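PDB 4DNA: probable glutathione reductase from Sinorhizobium meliloti, which probably catalyses the NADPH-dependent reduction of glutathione disulfide to glutathione, as a homodimeric flavoenzyme with one FAD per subunit. Local coordinates for residues 33-39 with 109-115; 38-44 with 92-96; 21-26 with 102-108; 302-308 with 320-324. All blocks are in the same frame, centred on the assembly; numbering follows the deposited sequence.

In the fold
All four contacts lie in the FAD-binding part of the chain. Near the N terminus, helix 15-25 leads into strand 31-35, then into helix 41-46, which carries Cys43 of the disulfide with Cys48. Helix 81-106 and strand 109-112 return to the same region. Interaction 2 closes the shortest loop of these first three contacts and is nested inside those closed by interactions 1 and 3. Interactions 1 and 3 cross along the chain and touch through Ile110 and Leu103. Interaction 4 follows much later and closes a short loop between strand 301-303 and helix 314-329. It reaches the same parallel sheet as interaction 1 and meets interaction 3 where Leu23 packs on Met322.

Interaction 1 of 4, residues 33-39 with 109-115; sequences IAEEFRY and EILDTRA. With FAD (flavin-adenine dinucleotide), chain C.
Two parallel strands form one edge of the Rossmann-type FAD-binding sheet. Strand 109-112 is outermost, beside strand 31-35. Their short axes come within 5.1 Å and cross at -25°. Ile33 pairs with Ile110 (CA-CA 5.4 Å) and Ala34 with Leu111 (CA-CA 5.2 Å), with extended backbone on both sides.

The ladder has firm bonds from Ile33 N to Glu109 O (3.0 Å) and from Leu111 N to Ile33 O (3.2 Å). Weak bonds follow from Glu35 N to Leu111 O (3.4 Å) and from Thr113 N to Glu35 O (3.2 Å).

Apolar contacts are small. Ala34 CB lies 3.9 Å from Leu111 CD1 and 4.0 Å from Ala115 CB. Tyr39, chi1 m, folds back: Tyr39 CZ is 3.5 Å from Ile110 CG2, and Tyr39 OH lies 2.8 Å from Leu111 O.

Glu36 OE1 and Arg114 NH1 form a 3.3 Å salt bridge; Arg114 also bonds Gly272 and Glu116.

Here the segments hold the adenosine half of FAD. Glu35, chi1 t, is the acidic residue on strand 31-35 that binds the adenosine ribose, as in other Rossmann-type FAD sites: its OE1 accepts from FAD O3B (2.6 Å) and its OE2 from FAD O2B (2.8 Å). Ala115 N donates to adenine N1A of FAD at 3.2 Å.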
# COMPACT_ATOMS: atom_id res chain seq x y z
N ILE A 33 4.66 21.92 31.00
CA ILE A 33 5.23 21.92 29.65
C ILE A 33 5.20 23.29 28.97
O ILE A 33 4.18 23.99 29.00
CB ILE A 33 4.60 20.81 28.75
CG1 ILE A 33 5.20 20.83 27.33
CG2 ILE A 33 3.07 20.89 28.75
CD1 ILE A 33 5.06 19.54 26.55
N ALA A 34 6.32 23.66 28.36
CA ALA A 34 6.46 24.96 27.71
C ALA A 34 6.78 24.85 26.22
O ALA A 34 7.76 24.20 25.83
CB ALA A 34 7.52 25.78 28.42
N GLU A 35 5.96 25.49 25.39
CA GLU A 35 6.27 25.62 23.96
C GLU A 35 6.39 27.09 23.56
O GLU A 35 5.48 27.89 23.82
CB GLU A 35 5.24 24.88 23.09
CG GLU A 35 5.25 25.25 21.61
CD GLU A 35 6.44 24.67 20.85
OE1 GLU A 35 6.60 23.43 20.85
OE2 GLU A 35 7.20 25.43 20.21
N GLU A 36 7.51 27.43 22.92
CA GLU A 36 7.83 28.80 22.53
C GLU A 36 7.22 29.26 21.19
O GLU A 36 7.56 30.33 20.67
CB GLU A 36 9.35 28.97 22.46
CG GLU A 36 10.03 28.29 21.28
CD GLU A 36 11.46 28.77 21.09
OE1 GLU A 36 11.86 29.77 21.75
OE2 GLU A 36 12.19 28.16 20.28
N PHE A 37 6.34 28.45 20.63
CA PHE A 37 5.84 28.71 19.29
C PHE A 37 4.45 28.10 19.14
O PHE A 37 3.45 28.76 19.44
CB PHE A 37 6.87 28.25 18.23
CG PHE A 37 6.43 28.46 16.80
CD1 PHE A 37 5.87 29.68 16.40
CD2 PHE A 37 6.59 27.45 15.85
CE1 PHE A 37 5.46 29.87 15.08
CE2 PHE A 37 6.18 27.64 14.53
CZ PHE A 37 5.62 28.85 14.15
N ARG A 38 4.39 26.84 18.70
CA ARG A 38 3.11 26.15 18.45
C ARG A 38 3.16 24.68 18.85
O ARG A 38 4.02 23.92 18.39
CB ARG A 38 2.70 26.28 16.98
CG ARG A 38 2.20 27.65 16.57
CD ARG A 38 1.73 27.66 15.13
NE ARG A 38 0.34 27.24 14.98
CZ ARG A 38 -0.31 27.19 13.82
NH1 ARG A 38 0.29 27.53 12.69
NH2 ARG A 38 -1.58 26.80 13.79
N TYR A 39 2.22 24.28 19.72
CA TYR A 39 2.12 22.91 20.23
C TYR A 39 1.84 21.88 19.12
O TYR A 39 1.01 22.12 18.23
CB TYR A 39 1.06 22.81 21.35
CG TYR A 39 1.60 23.22 22.71
CD1 TYR A 39 2.32 22.31 23.51
CD2 TYR A 39 1.41 24.51 23.20
CE1 TYR A 39 2.82 22.68 24.74
CE2 TYR A 39 1.90 24.88 24.44
CZ TYR A 39 2.61 23.97 25.21
OH TYR A 39 3.11 24.36 26.43
N GLU A 109 0.11 20.91 33.09
CA GLU A 109 -0.04 22.35 32.98
C GLU A 109 0.62 22.89 31.72
O GLU A 109 1.83 22.72 31.51
CB GLU A 109 0.53 23.03 34.21
CG GLU A 109 0.38 24.53 34.19
CD GLU A 109 0.95 25.19 35.42
OE1 GLU A 109 1.39 24.45 36.33
OE2 GLU A 109 0.96 26.44 35.47
N ILE A 110 -0.17 23.56 30.89
CA ILE A 110 0.29 24.11 29.62
C ILE A 110 0.60 25.60 29.78
O ILE A 110 -0.23 26.35 30.30
CB ILE A 110 -0.76 23.93 28.50
CG1 ILE A 110 -1.17 22.46 28.38
CG2 ILE A 110 -0.22 24.42 27.17
CD1 ILE A 110 -2.50 22.24 27.68
N LEU A 111 1.78 26.01 29.33
CA LEU A 111 2.15 27.42 29.28
C LEU A 111 2.85 27.71 27.97
O LEU A 111 3.60 26.88 27.47
CB LEU A 111 3.04 27.81 30.46
CG LEU A 111 3.77 26.66 31.14
CD1 LEU A 111 5.23 26.98 31.35
CD2 LEU A 111 3.09 26.35 32.46
N ASP A 112 2.59 28.90 27.43
CA ASP A 112 3.15 29.31 26.14
C ASP A 112 4.26 30.32 26.38
O ASP A 112 4.02 31.51 26.61
CB ASP A 112 2.06 29.87 25.22
CG ASP A 112 0.78 29.05 25.24
OD1 ASP A 112 0.57 28.25 24.31
OD2 ASP A 112 -0.01 29.18 26.20
N THR A 113 5.48 29.81 26.32
CA THR A 113 6.68 30.56 26.68
C THR A 113 7.87 29.73 26.23
O THR A 113 7.78 28.50 26.15
CB THR A 113 6.76 30.82 28.21
OG1 THR A 113 8.05 31.33 28.56
CG2 THR A 113 6.51 29.56 29.01
N ARG A 114 8.97 30.39 25.92
CA ARG A 114 10.25 29.71 25.82
C ARG A 114 10.72 29.42 27.26
O ARG A 114 10.45 30.21 28.17
CB ARG A 114 11.25 30.57 25.05
CG ARG A 114 12.65 30.00 24.93
CD ARG A 114 13.63 31.00 24.34
NE ARG A 114 15.01 30.55 24.48
CZ ARG A 114 15.60 29.67 23.68
NH1 ARG A 114 14.95 29.13 22.66
NH2 ARG A 114 16.86 29.31 23.90
N ALA A 115 11.39 28.28 27.46
CA ALA A 115 11.96 27.93 28.76
C ALA A 115 13.48 27.72 28.67
O ALA A 115 13.98 27.12 27.71
CB ALA A 115 11.28 26.70 29.33
PA FAD C . 10.01 18.93 17.56
O1A FAD C . 11.12 19.49 16.68
O2A FAD C . 8.80 18.21 16.98
O5B FAD C . 9.44 20.11 18.49
C5B FAD C . 10.09 20.53 19.69
C4B FAD C . 9.41 21.83 20.09
O4B FAD C . 10.13 22.55 21.10
C3B FAD C . 9.31 22.75 18.89
O3B FAD C . 7.93 23.05 18.66
C2B FAD C . 10.15 23.96 19.26
O2B FAD C . 9.59 25.16 18.73
C1B FAD C . 10.13 23.94 20.78
N9A FAD C . 11.31 24.56 21.41
C8A FAD C . 12.55 24.57 20.89
N7A FAD C . 13.45 25.18 21.70
C5A FAD C . 12.77 25.56 22.78
C6A FAD C . 13.14 26.26 24.03
N6A FAD C . 14.43 26.64 24.18
N1A FAD C . 12.16 26.49 24.94
C2A FAD C . 10.88 26.10 24.72
N3A FAD C . 10.48 25.45 23.60
C4A FAD C . 11.36 25.16 22.61
N1 FAD C . 9.56 12.49 10.38
C2 FAD C . 8.91 11.36 10.03
O2 FAD C . 8.91 10.38 10.80
N3 FAD C . 8.25 11.26 8.86
C4 FAD C . 8.20 12.26 7.96
O4 FAD C . 7.56 12.13 6.88
C4X FAD C . 8.90 13.53 8.28
N5 FAD C . 8.89 14.59 7.43
C5X FAD C . 9.54 15.73 7.77
C6 FAD C . 9.53 16.82 6.90
C7 FAD C . 10.20 18.00 7.23
C7M FAD C . 10.16 19.16 6.26
C8 FAD C . 10.92 18.11 8.54
C8M FAD C . 11.65 19.36 8.96
C9 FAD C . 10.94 17.03 9.41
C9A FAD C . 10.28 15.85 9.07
N10 FAD C . 10.29 14.76 9.96
C10 FAD C . 9.60 13.58 9.58
C1' FAD C . 11.02 14.87 11.24
C2' FAD C . 10.12 15.12 12.44
O2' FAD C . 9.32 16.28 12.20
C3' FAD C . 10.95 15.26 13.72
O3' FAD C . 11.86 14.16 13.78
C4' FAD C . 10.10 15.28 14.99
O4' FAD C . 9.29 16.46 15.01
C5' FAD C . 10.97 15.24 16.23
O5' FAD C . 10.31 15.96 17.27
P FAD C . 11.05 16.47 18.62
O1P FAD C . 10.41 15.80 19.82
O2P FAD C . 12.55 16.42 18.43
O3P FAD C . 10.64 18.02 18.73

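Interaction 2 of 4, residues 38-44 with 92-96; sequences RYGGTCV and IARLE. With FAD (flavin-adenine dinucleotide), chain C.
Glu96, Arg38 and Val44 have the most surface covered here. Segment 92-96 is a helical part of helix 81-106. Segment 38-44 starts as a type II beta turn, Arg38 to Gly41, closed by a weak Gly41 N to Arg38 O bond of 3.4 Å, and then runs on into a helix.

Glu96 is extended, with chi1 and chi2 both t. Its OE1 takes two bonds from one guanidinium: Arg38 NE at 2.9 Å and Arg38 NH2 at 3.0 Å. The pair is a salt bridge, with OE1 near the guanidinium plane. Glu96 CG also lies 3.5 Å from Tyr39 O.

Arg38 has chi1 m, chi2 t and chi3 p, which brings its guanidinium over to Glu96, Ile92 and Ala93. Its NH1 is 3.4 Å from Ile92 CD1 and has a second acidic partner, Glu89.

The turn leads into the FAD site of the disulfide reductase fold. Gly40 (phi 116°) and Gly41 (phi 73°) have positive phi, and a CB on Gly41 would strike FAD O2A. Thr42 OG1 bonds FAD O1A at 3.0 Å. Cys43 forms a disulfide with Cys48, predicted to be the redox-active one.

Val44, chi1 t, points sideways. Val44 CA is 6.4 Å from Ile92 CA. Val44 CG1 packs on Leu95 CB at 3.8 Å, and Val44 O is 3.6 Å from Ile92 CG2.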
# COMPACT_ATOMS: atom_id res chain seq x y z
N ARG A 38 4.39 26.84 18.70
CA ARG A 38 3.11 26.15 18.45
C ARG A 38 3.16 24.68 18.85
O ARG A 38 4.02 23.92 18.39
CB ARG A 38 2.70 26.28 16.98
CG ARG A 38 2.20 27.65 16.57
CD ARG A 38 1.73 27.66 15.13
NE ARG A 38 0.34 27.24 14.98
CZ ARG A 38 -0.31 27.19 13.82
NH1 ARG A 38 0.29 27.53 12.69
NH2 ARG A 38 -1.58 26.80 13.79
N TYR A 39 2.22 24.28 19.72
CA TYR A 39 2.12 22.91 20.23
C TYR A 39 1.84 21.88 19.12
O TYR A 39 1.01 22.12 18.23
CB TYR A 39 1.06 22.81 21.35
CG TYR A 39 1.60 23.22 22.71
CD1 TYR A 39 2.32 22.31 23.51
CD2 TYR A 39 1.41 24.51 23.20
CE1 TYR A 39 2.82 22.68 24.74
CE2 TYR A 39 1.90 24.88 24.44
CZ TYR A 39 2.61 23.97 25.21
OH TYR A 39 3.11 24.36 26.43
N GLY A 40 2.55 20.75 19.17
CA GLY A 40 2.49 19.74 18.12
C GLY A 40 3.83 19.59 17.43
O GLY A 40 4.12 18.55 16.85
N GLY A 41 4.65 20.65 17.49
CA GLY A 41 6.04 20.61 17.05
C GLY A 41 6.22 20.56 15.55
O GLY A 41 5.25 20.69 14.80
N THR A 42 7.46 20.38 15.10
CA THR A 42 7.76 20.34 13.66
C THR A 42 6.83 19.42 12.85
O THR A 42 6.26 19.85 11.86
CB THR A 42 9.23 19.95 13.36
OG1 THR A 42 10.12 20.76 14.15
CG2 THR A 42 9.55 20.17 11.91
N CYS A 43 6.68 18.17 13.28
CA CYS A 43 5.97 17.20 12.46
C CYS A 43 4.60 17.74 12.08
O CYS A 43 4.25 17.75 10.89
CB CYS A 43 5.82 15.86 13.18
SG CYS A 43 5.11 14.56 12.13
N VAL A 44 3.85 18.17 13.10
CA VAL A 44 2.50 18.67 12.92
C VAL A 44 2.52 19.97 12.13
O VAL A 44 1.80 20.11 11.13
CB VAL A 44 1.79 18.91 14.29
CG1 VAL A 44 0.47 19.66 14.10
CG2 VAL A 44 1.56 17.59 15.02
N ILE A 92 -3.72 22.14 10.58
CA ILE A 92 -2.69 22.14 11.59
C ILE A 92 -3.17 22.85 12.84
O ILE A 92 -2.82 22.47 13.95
CB ILE A 92 -1.35 22.67 11.07
CG1 ILE A 92 -1.38 24.17 10.85
CG2 ILE A 92 -0.99 21.97 9.77
CD1 ILE A 92 0.01 24.76 10.81
N ALA A 93 -4.02 23.86 12.65
CA ALA A 93 -4.66 24.54 13.79
C ALA A 93 -5.54 23.57 14.55
O ALA A 93 -5.51 23.56 15.78
CB ALA A 93 -5.46 25.76 13.34
N ARG A 94 -6.30 22.76 13.83
CA ARG A 94 -7.15 21.72 14.43
C ARG A 94 -6.30 20.71 15.19
O ARG A 94 -6.61 20.38 16.34
CB ARG A 94 -7.97 21.01 13.35
CG ARG A 94 -8.98 20.01 13.89
CD ARG A 94 -9.65 19.22 12.78
NE ARG A 94 -8.79 18.15 12.25
CZ ARG A 94 -8.64 16.94 12.81
NH1 ARG A 94 -9.27 16.62 13.94
NH2 ARG A 94 -7.83 16.05 12.24
N LEU A 95 -5.23 20.22 14.56
CA LEU A 95 -4.32 19.30 15.22
C LEU A 95 -3.68 19.93 16.44
O LEU A 95 -3.79 19.38 17.54
CB LEU A 95 -3.25 18.79 14.26
CG LEU A 95 -3.66 17.76 13.19
CD1 LEU A 95 -2.43 17.26 12.43
CD2 LEU A 95 -4.46 16.59 13.77
N GLU A 96 -3.04 21.10 16.25
CA GLU A 96 -2.48 21.88 17.36
C GLU A 96 -3.42 21.86 18.56
O GLU A 96 -2.99 21.59 19.68
CB GLU A 96 -2.18 23.33 16.96
CG GLU A 96 -1.79 24.24 18.13
CD GLU A 96 -1.36 25.65 17.74
OE1 GLU A 96 -1.80 26.19 16.70
OE2 GLU A 96 -0.56 26.24 18.50
PA FAD C . 10.01 18.93 17.56
O1A FAD C . 11.12 19.49 16.68
O2A FAD C . 8.80 18.21 16.98
O5B FAD C . 9.44 20.11 18.49
C5B FAD C . 10.09 20.53 19.69
C4B FAD C . 9.41 21.83 20.09
O4B FAD C . 10.13 22.55 21.10
C3B FAD C . 9.31 22.75 18.89
O3B FAD C . 7.93 23.05 18.66
C2B FAD C . 10.15 23.96 19.26
O2B FAD C . 9.59 25.16 18.73
C1B FAD C . 10.13 23.94 20.78
N9A FAD C . 11.31 24.56 21.41
C8A FAD C . 12.55 24.57 20.89
N7A FAD C . 13.45 25.18 21.70
C5A FAD C . 12.77 25.56 22.78
C6A FAD C . 13.14 26.26 24.03
N6A FAD C . 14.43 26.64 24.18
N1A FAD C . 12.16 26.49 24.94
C2A FAD C . 10.88 26.10 24.72
N3A FAD C . 10.48 25.45 23.60
C4A FAD C . 11.36 25.16 22.61
N1 FAD C . 9.56 12.49 10.38
C2 FAD C . 8.91 11.36 10.03
O2 FAD C . 8.91 10.38 10.80
N3 FAD C . 8.25 11.26 8.86
C4 FAD C . 8.20 12.26 7.96
O4 FAD C . 7.56 12.13 6.88
C4X FAD C . 8.90 13.53 8.28
N5 FAD C . 8.89 14.59 7.43
C5X FAD C . 9.54 15.73 7.77
C6 FAD C . 9.53 16.82 6.90
C7 FAD C . 10.20 18.00 7.23
C7M FAD C . 10.16 19.16 6.26
C8 FAD C . 10.92 18.11 8.54
C8M FAD C . 11.65 19.36 8.96
C9 FAD C . 10.94 17.03 9.41
C9A FAD C . 10.28 15.85 9.07
N10 FAD C . 10.29 14.76 9.96
C10 FAD C . 9.60 13.58 9.58
C1' FAD C . 11.02 14.87 11.24
C2' FAD C . 10.12 15.12 12.44
O2' FAD C . 9.32 16.28 12.20
C3' FAD C . 10.95 15.26 13.72
O3' FAD C . 11.86 14.16 13.78
C4' FAD C . 10.10 15.28 14.99
O4' FAD C . 9.29 16.46 15.01
C5' FAD C . 10.97 15.24 16.23
O5' FAD C . 10.31 15.96 17.27
P FAD C . 11.05 16.47 18.62
O1P FAD C . 10.41 15.80 19.82
O2P FAD C . 12.55 16.42 18.43
O3P FAD C . 10.64 18.02 18.73

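Interaction 3 of 4, residues 21-26 with 102-108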
# COMPACT_ATOMS: atom_id res chain seq x y z
N GLY A 21 4.96 14.53 28.40
CA GLY A 21 4.09 15.24 29.34
C GLY A 21 2.77 14.53 29.54
O GLY A 21 2.41 14.18 30.67
N ARG A 22 2.05 14.30 28.44
CA ARG A 22 0.74 13.67 28.49
C ARG A 22 0.85 12.36 29.23
O ARG A 22 0.11 12.13 30.17
CB ARG A 22 0.16 13.45 27.09
CG ARG A 22 -1.34 13.22 27.04
CD ARG A 22 -1.83 12.83 25.65
NE ARG A 22 -1.53 11.43 25.35
CZ ARG A 22 -0.68 11.02 24.41
NH1 ARG A 22 -0.04 11.90 23.64
NH2 ARG A 22 -0.48 9.71 24.24
N LEU A 23 1.78 11.50 28.83
CA LEU A 23 1.90 10.21 29.49
C LEU A 23 2.09 10.38 30.99
O LEU A 23 1.32 9.83 31.78
CB LEU A 23 3.04 9.36 28.91
CG LEU A 23 2.79 8.54 27.63
CD1 LEU A 23 3.99 7.65 27.36
CD2 LEU A 23 1.53 7.70 27.73
N ALA A 24 3.09 11.17 31.38
CA ALA A 24 3.47 11.36 32.78
C ALA A 24 2.37 11.98 33.64
O ALA A 24 2.18 11.58 34.80
CB ALA A 24 4.74 12.17 32.89
N ALA A 25 1.66 12.96 33.08
CA ALA A 25 0.55 13.61 33.77
C ALA A 25 -0.56 12.59 34.03
O ALA A 25 -1.12 12.55 35.13
CB ALA A 25 0.02 14.77 32.96
N ALA A 26 -0.84 11.78 33.02
CA ALA A 26 -1.82 10.70 33.11
C ALA A 26 -1.43 9.61 34.12
O ALA A 26 -2.12 8.60 34.25
CB ALA A 26 -2.08 10.10 31.74
N GLY A 102 -5.44 17.35 24.57
CA GLY A 102 -4.95 16.09 25.11
C GLY A 102 -4.18 16.26 26.41
O GLY A 102 -4.36 15.48 27.35
N LEU A 103 -3.34 17.28 26.46
CA LEU A 103 -2.48 17.51 27.62
C LEU A 103 -3.33 17.88 28.81
O LEU A 103 -3.25 17.22 29.86
CB LEU A 103 -1.43 18.59 27.33
CG LEU A 103 -0.24 18.08 26.51
CD1 LEU A 103 0.33 19.16 25.61
CD2 LEU A 103 0.86 17.49 27.38
N ALA A 104 -4.16 18.90 28.63
CA ALA A 104 -5.07 19.39 29.65
C ALA A 104 -5.88 18.25 30.26
O ALA A 104 -5.90 18.11 31.48
CB ALA A 104 -5.98 20.46 29.07
N ASN A 105 -6.52 17.44 29.41
CA ASN A 105 -7.27 16.25 29.86
C ASN A 105 -6.52 15.27 30.76
O ASN A 105 -7.13 14.64 31.62
CB ASN A 105 -7.82 15.46 28.66
CG ASN A 105 -8.87 16.22 27.89
OD1 ASN A 105 -9.62 17.01 28.46
ND2 ASN A 105 -8.92 15.99 26.58
N ALA A 106 -5.22 15.13 30.54
CA ALA A 106 -4.38 14.30 31.40
C ALA A 106 -4.01 15.02 32.70
O ALA A 106 -3.62 14.38 33.67
CB ALA A 106 -3.12 13.86 30.66
N GLY A 107 -4.12 16.35 32.70
CA GLY A 107 -3.83 17.17 33.89
C GLY A 107 -2.59 18.04 33.85
O GLY A 107 -2.42 18.92 34.69
N ALA A 108 -1.72 17.80 32.88
CA ALA A 108 -0.49 18.58 32.71
C ALA A 108 -0.78 20.08 32.54
O ALA A 108 -1.77 20.47 31.94
CB ALA A 108 0.30 18.06 31.53
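Gly102 opens the contact in the last turns of helix 81-106. Its O lies 3.8 Å from Arg22 CG, so the aliphatic part of the arginine rests against bare backbone. Leu103 comes next and reaches across with CD2, which is 3.6 Å from Arg22 N and 4.1 Å from Gly21 C. A CB on Gly21 would be tight against this methyl group. Leu103 also touches Ile110 of strand 109-112.

Ala106 points toward helix 15-25. Its CB is 3.7 Å from Arg22 O and 4.0 Å from both Ala25 CB and Ala26 CB. No hydrogen bond joins the two segments.

Gly107 ends the helix in a Schellman motif. Its phi of 110° turns the chain, while Ala108 N bonds weakly back to Leu103 O at 3.4 Å and Gly107 N bonds Ala104 O at 2.8 Å. The turn brings Ala108 CB to 3.6 Å from Ala25 CB, just before the next strand begins.

Small residues let the helices lie close and nearly parallel, with short axes 8.6 Å apart at 14°. Ala25 also touches Val31 of the sheet. This is helix-on-helix packing beside the parallel sheet of a Rossmann-type FAD-binding fold.

Interaction 4 of 4, residues 302-308 with 320-324. With FAD (flavin-adenine dinucleotide), chain C.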
# COMPACT_ATOMS: atom_id res chain seq x y z
N TYR A 302 16.83 14.55 31.34
CA TYR A 302 16.82 13.73 30.13
C TYR A 302 16.66 14.54 28.86
O TYR A 302 16.11 15.65 28.87
CB TYR A 302 15.68 12.73 30.16
CG TYR A 302 15.70 11.74 31.29
CD1 TYR A 302 15.34 12.11 32.59
CD2 TYR A 302 16.03 10.41 31.05
CE1 TYR A 302 15.32 11.19 33.63
CE2 TYR A 302 16.02 9.47 32.08
CZ TYR A 302 15.66 9.87 33.36
OH TYR A 302 15.65 8.94 34.38
N ALA A 303 17.15 13.96 27.76
CA ALA A 303 17.01 14.54 26.43
C ALA A 303 16.53 13.48 25.43
O ALA A 303 16.98 12.34 25.46
CB ALA A 303 18.34 15.13 25.98
N LEU A 304 15.61 13.87 24.55
CA LEU A 304 15.04 12.97 23.55
C LEU A 304 14.49 13.76 22.37
O LEU A 304 14.19 14.95 22.50
CB LEU A 304 13.95 12.07 24.17
CG LEU A 304 12.83 12.72 24.99
CD1 LEU A 304 11.63 12.96 24.10
CD2 LEU A 304 12.43 11.86 26.18
N GLY A 305 14.35 13.11 21.23
CA GLY A 305 13.90 13.78 20.02
C GLY A 305 15.06 14.19 19.13
O GLY A 305 16.19 13.70 19.31
N ASP A 306 14.78 15.09 18.19
CA ASP A 306 15.76 15.50 17.18
C ASP A 306 16.95 16.24 17.76
O ASP A 306 17.99 16.35 17.12
CB ASP A 306 15.09 16.33 16.09
CG ASP A 306 14.27 15.48 15.14
OD1 ASP A 306 14.06 14.27 15.43
OD2 ASP A 306 13.82 16.03 14.10
N VAL A 307 16.79 16.73 18.99
CA VAL A 307 17.87 17.38 19.72
C VAL A 307 19.05 16.44 20.04
O VAL A 307 20.15 16.91 20.36
CB VAL A 307 17.35 18.06 21.02
CG1 VAL A 307 16.89 17.03 22.04
CG2 VAL A 307 18.41 18.98 21.62
N THR A 308 18.83 15.13 19.93
CA THR A 308 19.77 14.13 20.47
C THR A 308 20.70 13.47 19.48
O THR A 308 21.34 12.47 19.81
CB THR A 308 19.06 12.99 21.25
OG1 THR A 308 18.28 12.18 20.36
CG2 THR A 308 18.19 13.55 22.34
N GLU A 320 11.21 6.92 22.06
CA GLU A 320 12.13 7.42 23.09
C GLU A 320 11.40 7.91 24.35
O GLU A 320 11.86 7.68 25.47
CB GLU A 320 12.99 8.54 22.54
CG GLU A 320 14.06 8.10 21.56
CD GLU A 320 14.77 9.27 20.90
OE1 GLU A 320 14.35 10.43 21.14
OE2 GLU A 320 15.74 9.04 20.13
N ALA A 321 10.27 8.59 24.13
CA ALA A 321 9.49 9.20 25.20
C ALA A 321 8.73 8.19 26.04
O ALA A 321 8.53 8.39 27.24
CB ALA A 321 8.53 10.22 24.61
N MSE A 322 8.31 7.10 25.41
CA MSE A 322 7.64 6.02 26.11
C MSE A 322 8.68 5.28 26.89
O MSE A 322 8.51 5.03 28.07
CB MSE A 322 6.98 5.07 25.15
CG MSE A 322 5.87 5.80 24.39
SE MSE A 322 4.82 4.48 23.37
CE MSE A 322 6.24 3.69 22.21
N CYS A 323 9.78 4.93 26.23
CA CYS A 323 10.89 4.33 26.95
C CYS A 323 11.34 5.15 28.14
O CYS A 323 11.73 4.59 29.16
CB CYS A 323 12.05 4.01 26.01
SG CYS A 323 11.62 2.59 25.00
N PHE A 324 11.27 6.48 28.02
CA PHE A 324 11.54 7.34 29.16
C PHE A 324 10.52 7.14 30.30
O PHE A 324 10.91 6.89 31.44
CB PHE A 324 11.62 8.82 28.76
CG PHE A 324 11.36 9.74 29.92
CD1 PHE A 324 12.30 9.88 30.93
CD2 PHE A 324 10.15 10.42 30.03
CE1 PHE A 324 12.05 10.70 32.02
CE2 PHE A 324 9.90 11.25 31.12
CZ PHE A 324 10.85 11.39 32.11
PA FAD C . 10.01 18.93 17.56
O1A FAD C . 11.12 19.49 16.68
O2A FAD C . 8.80 18.21 16.98
O5B FAD C . 9.44 20.11 18.49
C5B FAD C . 10.09 20.53 19.69
C4B FAD C . 9.41 21.83 20.09
O4B FAD C . 10.13 22.55 21.10
C3B FAD C . 9.31 22.75 18.89
O3B FAD C . 7.93 23.05 18.66
C2B FAD C . 10.15 23.96 19.26
O2B FAD C . 9.59 25.16 18.73
C1B FAD C . 10.13 23.94 20.78
N9A FAD C . 11.31 24.56 21.41
C8A FAD C . 12.55 24.57 20.89
N7A FAD C . 13.45 25.18 21.70
C5A FAD C . 12.77 25.56 22.78
C6A FAD C . 13.14 26.26 24.03
N6A FAD C . 14.43 26.64 24.18
N1A FAD C . 12.16 26.49 24.94
C2A FAD C . 10.88 26.10 24.72
N3A FAD C . 10.48 25.45 23.60
C4A FAD C . 11.36 25.16 22.61
N1 FAD C . 9.56 12.49 10.38
C2 FAD C . 8.91 11.36 10.03
O2 FAD C . 8.91 10.38 10.80
N3 FAD C . 8.25 11.26 8.86
C4 FAD C . 8.20 12.26 7.96
O4 FAD C . 7.56 12.13 6.88
C4X FAD C . 8.90 13.53 8.28
N5 FAD C . 8.89 14.59 7.43
C5X FAD C . 9.54 15.73 7.77
C6 FAD C . 9.53 16.82 6.90
C7 FAD C . 10.20 18.00 7.23
C7M FAD C . 10.16 19.16 6.26
C8 FAD C . 10.92 18.11 8.54
C8M FAD C . 11.65 19.36 8.96
C9 FAD C . 10.94 17.03 9.41
C9A FAD C . 10.28 15.85 9.07
N10 FAD C . 10.29 14.76 9.96
C10 FAD C . 9.60 13.58 9.58
C1' FAD C . 11.02 14.87 11.24
C2' FAD C . 10.12 15.12 12.44
O2' FAD C . 9.32 16.28 12.20
C3' FAD C . 10.95 15.26 13.72
O3' FAD C . 11.86 14.16 13.78
C4' FAD C . 10.10 15.28 14.99
O4' FAD C . 9.29 16.46 15.01
C5' FAD C . 10.97 15.24 16.23
O5' FAD C . 10.31 15.96 17.27
P FAD C . 11.05 16.47 18.62
O1P FAD C . 10.41 15.80 19.82
O2P FAD C . 12.55 16.42 18.43
O3P FAD C . 10.64 18.02 18.73
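A buried carboxylate bonds a backbone amide next to the FAD pyrophosphate. Glu320 OE1 accepts from Gly305 N at 2.7 Å, with an angle of 160° at the hydrogen. The same OE1 lies 3.5 Å from Leu304 CB. The other oxygen, Glu320 OE2, forms a salt bridge with Arg310, so the glutamate joins helix 314-329 to the loop after strand 301-303.

Most of the rest is apolar. Leu304 points toward the helix: its CD1 is 4.2 Å from Ala321 CB, and its CD2 is 4.1 Å from Phe324 CB. Further back on the strand, Tyr302 and Phe324 form a T-shaped stack. The edge of Phe324 meets the face of Tyr302, with centroids 4.8 Å apart and planes at 64°. The closest atoms are Tyr302 CD1 and Phe324 CE1, 3.6 Å apart. The hydroxyl of Tyr302 bonds Glu328, one helical turn after Phe324.

Gly305 has phi 97°, and a CB there would clash with FAD O2P. Thr308 N and Thr308 OG1 both bond Gly305 O, at 3.1 and 2.8 Å, and close the turn. Asp306 N then donates to FAD O2P at 2.6 Å, while Asp306 OD1 and OD2 lie 2.8 and 2.7 Å from ribityl O3' of FAD. A glycine and an FAD-binding aspartate after the last strand of the parallel sheet are characteristic of the FAD site of disulfide reductases.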